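Local coordinates for B-type Cna protein (Enterococcus faecium, PDB 6FWY), which is of uncertain precise function but, as a thioester-domain surface protein, probably helps the bacterium attach covalently to target molecules through a reactive thioester, at residues T7-A12 / F247-R252; I15-K20 / S39-D44; E77-F82 / V259-T264; P155-S160 / S181-N186. All coordinates share one frame; numbering follows the deposited sequence.

Interaction 1 (T7-A12 / F247-R252)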
# COMPACT_ATOMS: atom_id res chain seq x y z
N THR A 7 9.44 4.43 1.63
CA THR A 7 9.81 5.35 2.70
C THR A 7 8.89 5.07 3.89
O THR A 7 7.67 5.02 3.74
CB THR A 7 9.70 6.82 2.25
OG1 THR A 7 10.59 7.04 1.15
CG2 THR A 7 10.07 7.79 3.37
N LYS A 8 9.49 4.88 5.06
CA LYS A 8 8.71 4.51 6.24
C LYS A 8 8.23 5.75 6.97
O LYS A 8 8.96 6.74 7.06
CB LYS A 8 9.55 3.62 7.17
CG LYS A 8 10.08 2.34 6.51
CD LYS A 8 8.98 1.50 5.86
CE LYS A 8 9.47 0.15 5.36
NZ LYS A 8 10.48 0.29 4.28
N PRO A 9 6.98 5.73 7.46
CA PRO A 9 6.58 6.77 8.40
C PRO A 9 7.37 6.63 9.70
O PRO A 9 7.90 5.56 9.96
CB PRO A 9 5.09 6.55 8.62
CG PRO A 9 4.81 5.20 8.13
CD PRO A 9 5.94 4.72 7.28
N THR A 10 7.46 7.70 10.47
CA THR A 10 8.16 7.68 11.76
C THR A 10 7.24 7.65 12.98
O THR A 10 7.69 7.21 14.05
CB THR A 10 9.09 8.90 11.90
OG1 THR A 10 8.32 10.09 11.72
CG2 THR A 10 10.23 8.82 10.87
N SER A 11 6.01 8.14 12.86
CA SER A 11 5.02 8.11 13.94
C SER A 11 3.61 8.39 13.45
O SER A 11 3.40 8.80 12.32
CB SER A 11 5.36 9.10 15.05
OG SER A 11 5.12 10.43 14.61
N ALA A 12 2.64 8.14 14.33
CA ALA A 12 1.22 8.32 14.03
C ALA A 12 0.49 8.70 15.32
O ALA A 12 0.88 8.31 16.41
CB ALA A 12 0.61 7.05 13.43
N PHE A 247 0.99 0.16 7.85
CA PHE A 247 2.12 0.22 8.79
C PHE A 247 1.64 0.04 10.23
O PHE A 247 0.52 0.42 10.57
CB PHE A 247 2.88 1.53 8.63
CG PHE A 247 3.48 1.71 7.26
CD1 PHE A 247 4.66 1.07 6.91
CD2 PHE A 247 2.85 2.51 6.32
CE1 PHE A 247 5.20 1.22 5.64
CE2 PHE A 247 3.40 2.70 5.05
CZ PHE A 247 4.58 2.05 4.71
N THR A 248 2.50 -0.55 11.05
CA THR A 248 2.20 -0.79 12.45
C THR A 248 2.96 0.19 13.32
O THR A 248 4.10 0.58 12.99
CB THR A 248 2.60 -2.20 12.88
OG1 THR A 248 4.02 -2.35 12.72
CG2 THR A 248 1.86 -3.25 12.04
N PHE A 249 2.34 0.56 14.43
CA PHE A 249 2.88 1.50 15.38
C PHE A 249 2.90 0.98 16.82
O PHE A 249 2.03 0.21 17.23
CB PHE A 249 2.12 2.82 15.28
CG PHE A 249 2.31 3.49 13.96
CD1 PHE A 249 3.45 4.25 13.68
CD2 PHE A 249 1.40 3.28 12.94
CE1 PHE A 249 3.63 4.84 12.46
CE2 PHE A 249 1.59 3.85 11.69
CZ PHE A 249 2.71 4.64 11.46
N ASP A 250 3.89 1.45 17.58
CA ASP A 250 4.26 0.87 18.85
C ASP A 250 3.51 1.51 20.02
O ASP A 250 3.73 2.66 20.34
CB ASP A 250 5.77 0.98 19.01
CG ASP A 250 6.34 0.27 20.24
OD1 ASP A 250 5.61 -0.27 21.09
OD2 ASP A 250 7.57 0.31 20.36
N GLY A 251 2.61 0.75 20.63
CA GLY A 251 1.89 1.15 21.85
C GLY A 251 2.67 1.02 23.16
O GLY A 251 2.14 1.37 24.22
N ARG A 252 3.91 0.56 23.08
CA ARG A 252 4.91 0.59 24.17
C ARG A 252 4.52 -0.32 25.34
O ARG A 252 4.89 -0.06 26.47
CB ARG A 252 5.16 2.02 24.69
CG ARG A 252 5.47 3.06 23.61
CD ARG A 252 5.87 4.40 24.23
NE ARG A 252 4.71 5.11 24.76
CZ ARG A 252 3.87 5.86 24.05
NH1 ARG A 252 4.03 6.08 22.72
NH2 ARG A 252 2.84 6.43 24.68
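Pro9 lies obliquely across the ring of Phe247, and its CD stands almost exactly above the middle of the phenyl: CD is 3.7 Å from the centroid of the Phe247 ring, 2° off the ring normal. Pro9 CG lies over the same face, toward Phe247 CG and CD2, 3.8 Å from CD2. Proline suits the place because its ring presents a stiff aliphatic surface for CH-pi contact, and its nitrogen has no hydrogen that would need an acceptor. Lys8 comes to the same phenyl from another direction, crossing it at about a right angle with CD 3.8 Å from Phe247 CE1; its ammonium turns elsewhere and bonds to Val6 O. Strand 231-250, which carries both phenylalanines, does not pair with strand 11-21 directly. Each is hydrogen-bonded to strand 67-73, through Thr248 to Lys71 and Ala12 to Leu68, so the contact links two neighbours of one strand in a curled antiparallel sheet by their side chains. Phe249 has its CG anti to the carbonyl carbon (chi1 -65°), as Phe247 does, and its ring meets Ala12. The methyl CB of Ala12 sits 3.6 Å from the centroid of the Phe249 ring, 6° off the normal, and a group this small lets the backbone come near as well, with Ser11 C 3.7 Å from Phe249 CE1. Pro9 CG also touches Phe249 CZ at 4.0 Å, and thus bridges the two rings. Beyond the phenylalanines an Asx turn ends the segment, Arg252 N donating to Asp250 OD1 over 2.7 Å.

Interaction 2 (I15-K20 / S39-D44)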
# COMPACT_ATOMS: atom_id res chain seq x y z
N ILE A 15 -7.05 9.15 17.14
CA ILE A 15 -8.15 9.92 17.71
C ILE A 15 -9.35 9.00 17.69
O ILE A 15 -9.58 8.31 16.71
CB ILE A 15 -8.45 11.15 16.83
CG1 ILE A 15 -7.24 12.09 16.78
CG2 ILE A 15 -9.67 11.90 17.35
CD1 ILE A 15 -7.23 13.03 15.59
N GLU A 16 -10.12 9.00 18.77
CA GLU A 16 -11.38 8.23 18.87
C GLU A 16 -12.46 8.87 18.01
O GLU A 16 -12.57 10.10 17.98
CB GLU A 16 -11.88 8.23 20.32
CG GLU A 16 -10.94 7.54 21.35
CD GLU A 16 -11.18 6.06 21.50
OE1 GLU A 16 -11.52 5.39 20.49
OE2 GLU A 16 -11.04 5.53 22.62
N THR A 17 -13.25 8.07 17.30
CA THR A 17 -14.38 8.58 16.50
C THR A 17 -15.66 8.77 17.31
O THR A 17 -16.58 9.45 16.85
CB THR A 17 -14.75 7.63 15.34
OG1 THR A 17 -15.24 6.39 15.86
CG2 THR A 17 -13.56 7.37 14.45
N GLY A 18 -15.75 8.16 18.48
CA GLY A 18 -16.98 8.10 19.27
C GLY A 18 -17.75 6.79 19.09
O GLY A 18 -18.67 6.54 19.83
N VAL A 19 -17.40 5.99 18.09
CA VAL A 19 -18.01 4.68 17.90
C VAL A 19 -17.36 3.64 18.82
O VAL A 19 -16.14 3.51 18.87
CB VAL A 19 -17.94 4.22 16.43
CG1 VAL A 19 -18.45 2.78 16.28
CG2 VAL A 19 -18.72 5.19 15.52
N LYS A 20 -18.18 2.90 19.54
CA LYS A 20 -17.68 1.81 20.38
C LYS A 20 -18.73 0.73 20.53
O LYS A 20 -19.93 0.97 20.35
CB LYS A 20 -17.22 2.24 21.77
CG LYS A 20 -16.31 3.42 21.84
CD LYS A 20 -16.12 3.90 23.27
CE LYS A 20 -15.16 5.09 23.23
NZ LYS A 20 -14.75 5.50 24.61
N SER A 39 -14.23 -2.89 21.95
CA SER A 39 -13.37 -2.04 21.14
C SER A 39 -13.94 -0.65 20.96
O SER A 39 -15.17 -0.43 21.04
CB SER A 39 -13.12 -2.66 19.77
OG SER A 39 -11.95 -2.13 19.20
N SER A 40 -13.02 0.28 20.72
CA SER A 40 -13.34 1.67 20.37
C SER A 40 -12.79 1.97 18.98
O SER A 40 -11.63 1.70 18.70
CB SER A 40 -12.69 2.62 21.35
OG SER A 40 -13.26 2.51 22.63
N GLN A 41 -13.62 2.55 18.13
CA GLN A 41 -13.18 2.90 16.78
C GLN A 41 -12.29 4.16 16.85
O GLN A 41 -12.60 5.14 17.55
CB GLN A 41 -14.38 3.12 15.89
CG GLN A 41 -14.07 3.24 14.40
CD GLN A 41 -15.31 3.57 13.60
OE1 GLN A 41 -15.89 2.70 12.92
NE2 GLN A 41 -15.76 4.79 13.72
N PHE A 42 -11.17 4.11 16.13
CA PHE A 42 -10.25 5.23 16.04
C PHE A 42 -9.68 5.40 14.62
O PHE A 42 -9.69 4.47 13.80
CB PHE A 42 -9.12 5.10 17.07
CG PHE A 42 -8.23 3.90 16.86
CD1 PHE A 42 -8.59 2.64 17.36
CD2 PHE A 42 -7.02 4.02 16.17
CE1 PHE A 42 -7.77 1.55 17.19
CE2 PHE A 42 -6.18 2.92 15.99
CZ PHE A 42 -6.56 1.69 16.50
N LYS A 43 -9.18 6.63 14.38
CA LYS A 43 -8.59 7.05 13.12
C LYS A 43 -7.25 7.70 13.41
O LYS A 43 -7.05 8.25 14.50
CB LYS A 43 -9.43 8.16 12.47
CG LYS A 43 -10.83 7.77 12.02
CD LYS A 43 -11.64 9.01 11.64
CE LYS A 43 -12.41 8.83 10.33
NZ LYS A 43 -12.94 10.14 9.83
N ASP A 44 -6.36 7.70 12.42
CA ASP A 44 -5.14 8.48 12.54
C ASP A 44 -5.48 9.95 12.24
O ASP A 44 -6.61 10.26 11.88
CB ASP A 44 -4.00 7.87 11.70
CG ASP A 44 -4.05 8.26 10.21
OD1 ASP A 44 -5.09 8.77 9.71
OD2 ASP A 44 -3.01 8.06 9.52
O HOH W 1 -14.39 5.80 19.44
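Ile15 and Lys43 exchange two backbone hydrogen bonds, Ile15 N to Lys43 O at 2.8 Å and Lys43 N to Ile15 O at 2.9 Å, and so set the register of an antiparallel strand pair that is interrupted further on by a beta bulge. Between the Glu16-Phe42 and Lys20-Ser40 pairs, segment 15-20 carries two extra residues, and the corner falls at Gly18, whose backbone angles favour glycine. Trp103 of helix 99-113 packs on Ser39 and Gln41. Gln41 faces the bulge and serves it with both backbone and amide. Its O accepts from Thr17 N over 3.0 Å, nearly straight at 173°, while its own N donates to Val19 O at 2.8 Å. Thr17 OG1 sits between the backbone N and the carbonyl carbon (chi1 65°). It accepts from Gln41 NE2 at 2.7 Å, the hydroxyl lying 21° out of the amide plane, and from Val19 N at 3.1 Å, which makes an ST turn; it also donates weakly to Gln41 O. Threonine fits because the hydroxyl answers the amide while the methyl covers an aliphatic neighbour. A water sits at the bulge: it accepts from Gly18 N at 2.9 Å and can donate to Gln41 O at 2.7 Å and to Val19 O, although other acceptors compete for its two hydrogens. Glu16 bends back over Ser40 CB, and its OE2 is bonded by Ser59 OG. The extended chain of Lys20 runs past the Ser40 hydroxyl. On the Thr17 side, CG2 of that residue touches CG and CD of Lys43, the two side chains crossing at about a right angle.

Interaction 3 (E77-F82 / V259-T264)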
# COMPACT_ATOMS: atom_id res chain seq x y z
N GLU A 77 -1.34 -9.61 4.09
CA GLU A 77 -2.61 -9.99 4.73
C GLU A 77 -3.30 -8.75 5.31
O GLU A 77 -4.49 -8.55 5.10
CB GLU A 77 -2.40 -11.06 5.82
CG GLU A 77 -1.79 -12.37 5.31
CD GLU A 77 -1.69 -13.45 6.39
OE1 GLU A 77 -1.43 -13.11 7.57
OE2 GLU A 77 -1.90 -14.65 6.07
N PHE A 78 -2.54 -7.93 6.03
CA PHE A 78 -3.07 -6.67 6.58
C PHE A 78 -3.46 -5.68 5.47
O PHE A 78 -4.47 -5.01 5.58
CB PHE A 78 -2.11 -6.04 7.60
CG PHE A 78 -2.21 -6.64 8.98
CD1 PHE A 78 -3.25 -6.28 9.83
CD2 PHE A 78 -1.29 -7.59 9.42
CE1 PHE A 78 -3.38 -6.86 11.10
CE2 PHE A 78 -1.42 -8.18 10.70
CZ PHE A 78 -2.45 -7.79 11.54
N TYR A 79 -2.67 -5.60 4.40
CA TYR A 79 -3.05 -4.78 3.23
C TYR A 79 -4.42 -5.17 2.75
O TYR A 79 -5.29 -4.32 2.62
CB TYR A 79 -2.03 -4.93 2.09
CG TYR A 79 -2.47 -4.26 0.80
CD1 TYR A 79 -2.40 -2.87 0.65
CD2 TYR A 79 -2.96 -5.01 -0.26
CE1 TYR A 79 -2.81 -2.26 -0.53
CE2 TYR A 79 -3.38 -4.43 -1.44
CZ TYR A 79 -3.30 -3.05 -1.57
OH TYR A 79 -3.70 -2.47 -2.73
N ARG A 80 -4.62 -6.46 2.52
CA ARG A 80 -5.90 -6.96 2.02
C ARG A 80 -7.04 -6.79 3.01
O ARG A 80 -8.17 -6.55 2.58
CB ARG A 80 -5.76 -8.43 1.60
CG ARG A 80 -5.01 -8.58 0.28
CD ARG A 80 -5.15 -9.98 -0.29
NE ARG A 80 -4.47 -10.97 0.55
CZ ARG A 80 -3.18 -11.30 0.49
NH1 ARG A 80 -2.34 -10.73 -0.39
NH2 ARG A 80 -2.72 -12.24 1.32
N MET A 81 -6.77 -6.87 4.31
CA MET A 81 -7.80 -6.62 5.31
C MET A 81 -8.39 -5.22 5.11
O MET A 81 -9.61 -5.06 5.12
CB MET A 81 -7.25 -6.76 6.74
CG MET A 81 -8.26 -6.46 7.84
SD MET A 81 -7.46 -6.25 9.45
CE MET A 81 -6.81 -4.57 9.32
N PHE A 82 -7.52 -4.22 4.95
CA PHE A 82 -7.97 -2.87 4.67
C PHE A 82 -8.72 -2.76 3.35
O PHE A 82 -9.81 -2.25 3.31
CB PHE A 82 -6.81 -1.87 4.70
CG PHE A 82 -6.34 -1.53 6.09
CD1 PHE A 82 -7.02 -0.59 6.86
CD2 PHE A 82 -5.20 -2.12 6.62
CE1 PHE A 82 -6.58 -0.25 8.14
CE2 PHE A 82 -4.76 -1.80 7.90
CZ PHE A 82 -5.45 -0.87 8.65
N VAL A 259 -2.39 -0.70 13.51
CA VAL A 259 -2.07 -0.77 12.10
C VAL A 259 -2.99 0.20 11.36
O VAL A 259 -4.16 0.34 11.71
CB VAL A 259 -2.17 -2.23 11.53
CG1 VAL A 259 -3.61 -2.78 11.61
CG2 VAL A 259 -1.62 -2.28 10.10
N VAL A 260 -2.46 0.85 10.34
CA VAL A 260 -3.17 1.92 9.61
C VAL A 260 -2.54 2.10 8.23
O VAL A 260 -1.35 1.91 8.06
CB VAL A 260 -3.20 3.26 10.40
CG1 VAL A 260 -1.81 3.79 10.68
CG2 VAL A 260 -4.03 4.32 9.69
N MET A 261 -3.37 2.43 7.24
CA MET A 261 -2.92 2.71 5.89
C MET A 261 -2.35 4.12 5.86
O MET A 261 -3.01 5.05 6.28
CB MET A 261 -4.09 2.59 4.91
CG MET A 261 -4.63 1.17 4.78
SD MET A 261 -3.52 -0.02 4.02
CE MET A 261 -3.85 0.30 2.29
N ILE A 262 -1.11 4.23 5.40
CA ILE A 262 -0.46 5.53 5.25
C ILE A 262 0.06 5.73 3.83
O ILE A 262 0.71 4.85 3.26
CB ILE A 262 0.69 5.71 6.27
CG1 ILE A 262 0.10 5.65 7.68
CG2 ILE A 262 1.44 7.02 6.04
CD1 ILE A 262 1.12 5.67 8.78
N THR A 263 -0.24 6.90 3.28
CA THR A 263 0.28 7.34 1.99
C THR A 263 1.72 7.80 2.22
O THR A 263 1.98 8.64 3.06
CB THR A 263 -0.61 8.47 1.40
OG1 THR A 263 -1.94 7.96 1.26
CG2 THR A 263 -0.12 8.96 0.03
N THR A 264 2.65 7.18 1.51
CA THR A 264 4.08 7.53 1.57
C THR A 264 4.67 7.46 0.15
O THR A 264 3.93 7.31 -0.82
CB THR A 264 4.83 6.62 2.58
OG1 THR A 264 6.20 7.05 2.70
CG2 THR A 264 4.74 5.11 2.16
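Met261 reaches from its strand to the ring of Phe82 on the helix. Its CB points at the helix, and CG, anti to the carbonyl carbon (chi1 -66°), lands over one face of the ring near the rim, 3.5 Å from Phe82 CG. The chain then bends, and SD comes to 3.7 Å from Phe82 CD2, oblique to the ring, in a Met-aromatic contact. A second bend takes the methyl away from the Phe82 ring: CE rests 3.9 Å from both CD1 and CE1 of Tyr79. An unbranched, flexible thioether suits this path, since it can follow two aromatic rings in succession. On the opposite face of Phe82 lies Met81 CE, from the helix itself, so the phenyl is held between two methionines. Val259 spreads its two methyls between two rings, its CG1 3.9 Å from Phe78 CD1 and its CG2 3.9 Å from Phe82 CE2. The axes of segments 77-82 and 259-264 pass 9.4 Å apart at 83°: helix 76-84, part of the thioester domain, packs across strand 258-277 as an ordinary helix-on-sheet layer. Leu113 of helix 99-113 touches Phe78, and Val109 touches Met81. The one polar approach is Val259 O at the edge of the Phe82 ring, near its plane and 3.5 Å from CZ. Carbonyl oxygen there faces the slightly positive ring hydrogens, whereas the rest is apolar, implying that shape and burial hold helix to sheet.

Interaction 4 (P155-S160 / S181-N186); sequences PNTEFS and SNKTGN
Asn182 turns its amide onto the backbone of residues 156-158 and uses both ends of it. CB points toward residues 155-160, and CG lies between the backbone N and the carbonyl carbon (chi1 68°). ND2 donates to Asn156 O at 3.1 Å in the planes of both groups, while OD1 accepts from Glu158 N at 2.9 Å, with the donor above the amide's plane. Asparagine suits this place because one short primary amide can meet a backbone O and a backbone N-H two residues apart. The extended Glu158 side chain crosses that of Asn182, and its carboxylate stacks on the amide with the planes 13° apart; a water accepts from Asn182 ND2 and donates weakly to Glu158 OE2. Ser181 OG, anti to its backbone N (chi1 -172°), donates to Glu158 O over 2.8 Å and accepts from Lys183 N at 3.1 Å, so one hydroxyl closes an ST turn and also ties the segments together. Lys183, bent at chi2 and chi4, runs past Thr157, with CG beside Thr157 OG1 and, slightly farther, its methyl CG2, and brings NZ to Pro155 O at 2.9 Å and to Thr157 OG1 at 3.1 Å. Thr243 OG1 also bonds the ammonium, and Glu266 OE1 bonds Thr157 OG1. Strands 159-169 and 172-181 belong to the five-strand antiparallel sheet and strand 185-191 to the large one, so the contact sits where the chain passes between them. Val241 of strand 231-250 packs on Thr157 and Lys183, and at the start of segment 155-160 Pro155 rests on Tyr79 of helix 76-84.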
# COMPACT_ATOMS: atom_id res chain seq x y z
N PRO A 155 0.37 -4.44 -2.13
CA PRO A 155 0.68 -3.03 -2.44
C PRO A 155 1.84 -2.82 -3.44
O PRO A 155 2.38 -1.71 -3.54
CB PRO A 155 1.03 -2.46 -1.06
CG PRO A 155 1.63 -3.62 -0.34
CD PRO A 155 0.89 -4.84 -0.80
N ASN A 156 2.22 -3.86 -4.18
CA ASN A 156 3.31 -3.81 -5.13
C ASN A 156 3.18 -2.65 -6.15
O ASN A 156 2.11 -2.38 -6.67
CB ASN A 156 3.42 -5.16 -5.88
CG ASN A 156 4.51 -5.17 -6.94
OD1 ASN A 156 5.69 -5.17 -6.61
ND2 ASN A 156 4.13 -5.16 -8.22
N THR A 157 4.30 -1.96 -6.35
CA THR A 157 4.44 -0.94 -7.38
C THR A 157 4.97 -1.63 -8.63
O THR A 157 6.03 -2.23 -8.60
CB THR A 157 5.39 0.19 -6.92
OG1 THR A 157 4.77 0.91 -5.85
CG2 THR A 157 5.69 1.19 -8.06
N GLU A 158 4.20 -1.56 -9.71
CA GLU A 158 4.66 -1.98 -11.03
C GLU A 158 5.30 -0.77 -11.69
O GLU A 158 4.75 0.34 -11.64
CB GLU A 158 3.48 -2.45 -11.90
CG GLU A 158 2.66 -3.61 -11.36
CD GLU A 158 1.36 -3.84 -12.14
OE1 GLU A 158 1.02 -3.00 -13.03
OE2 GLU A 158 0.65 -4.87 -11.90
N PHE A 159 6.47 -0.97 -12.30
CA PHE A 159 7.11 0.08 -13.10
C PHE A 159 7.92 -0.53 -14.24
O PHE A 159 8.72 -1.45 -14.02
CB PHE A 159 7.99 0.97 -12.22
CG PHE A 159 8.79 1.98 -12.99
CD1 PHE A 159 8.18 2.82 -13.93
CD2 PHE A 159 10.14 2.10 -12.76
CE1 PHE A 159 8.92 3.76 -14.63
CE2 PHE A 159 10.89 3.03 -13.47
CZ PHE A 159 10.28 3.87 -14.40
N SER A 160 7.72 -0.00 -15.44
CA SER A 160 8.47 -0.45 -16.60
C SER A 160 8.73 0.68 -17.60
O SER A 160 7.92 1.61 -17.74
CB SER A 160 7.72 -1.58 -17.30
OG SER A 160 6.48 -1.11 -17.79
N SER A 181 3.09 2.39 -15.06
CA SER A 181 3.03 2.16 -13.62
C SER A 181 1.58 2.10 -13.14
O SER A 181 0.70 2.75 -13.70
CB SER A 181 3.78 3.27 -12.86
OG SER A 181 3.88 2.97 -11.47
N ASN A 182 1.36 1.33 -12.08
CA ASN A 182 0.08 1.34 -11.37
C ASN A 182 0.03 2.37 -10.24
O ASN A 182 -0.94 2.41 -9.50
CB ASN A 182 -0.26 -0.05 -10.86
CG ASN A 182 0.66 -0.51 -9.74
OD1 ASN A 182 1.78 -0.02 -9.61
ND2 ASN A 182 0.19 -1.47 -8.95
N LYS A 183 1.06 3.20 -10.09
CA LYS A 183 1.08 4.30 -9.11
C LYS A 183 1.36 5.62 -9.83
O LYS A 183 1.96 5.64 -10.89
CB LYS A 183 2.13 4.05 -8.03
CG LYS A 183 2.06 2.70 -7.32
CD LYS A 183 0.80 2.54 -6.48
CE LYS A 183 0.65 1.12 -5.92
NZ LYS A 183 1.80 0.71 -5.06
N THR A 184 0.92 6.72 -9.22
CA THR A 184 1.15 8.06 -9.77
C THR A 184 2.48 8.62 -9.24
O THR A 184 2.90 8.32 -8.10
CB THR A 184 -0.03 9.04 -9.46
OG1 THR A 184 -0.02 9.41 -8.07
CG2 THR A 184 -1.40 8.39 -9.77
N GLY A 185 3.14 9.40 -10.09
CA GLY A 185 4.45 9.98 -9.80
C GLY A 185 5.21 10.27 -11.08
O GLY A 185 4.61 10.65 -12.08
N ASN A 186 6.53 10.11 -11.04
CA ASN A 186 7.40 10.30 -12.22
C ASN A 186 8.63 9.41 -12.09
O ASN A 186 8.77 8.71 -11.09
CB ASN A 186 7.81 11.79 -12.41
CG ASN A 186 8.54 12.35 -11.22
OD1 ASN A 186 9.33 11.68 -10.56
ND2 ASN A 186 8.31 13.61 -10.95
O HOH W 2 -1.74 -3.32 -10.38

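Overall arrangement
Interaction 3 is the buried contact, about 6 Å from the centre of the chain, and joins helix to sheet by apolar side chains. Interaction 1 is partly buried and shares its aromatic, CH-pi character; the two touch directly, since strands 231-250 and 258-277 pair, with Phe247 N bonded to Val260 O. Interactions 2 and 4 are surface contacts: interaction 2 rests on backbone pairing with side-chain and water bonds at its bulge, whereas in interaction 4 side-chain groups grip the backbone and one hydroxyl. Strand 11-21 serves interactions 1 and 2. Interactions 2 and 4 lie about 32 Å apart between centres, yet all four reach one curled antiparallel sheet, and Tyr79 with Pro155 connects interactions 3 and 4.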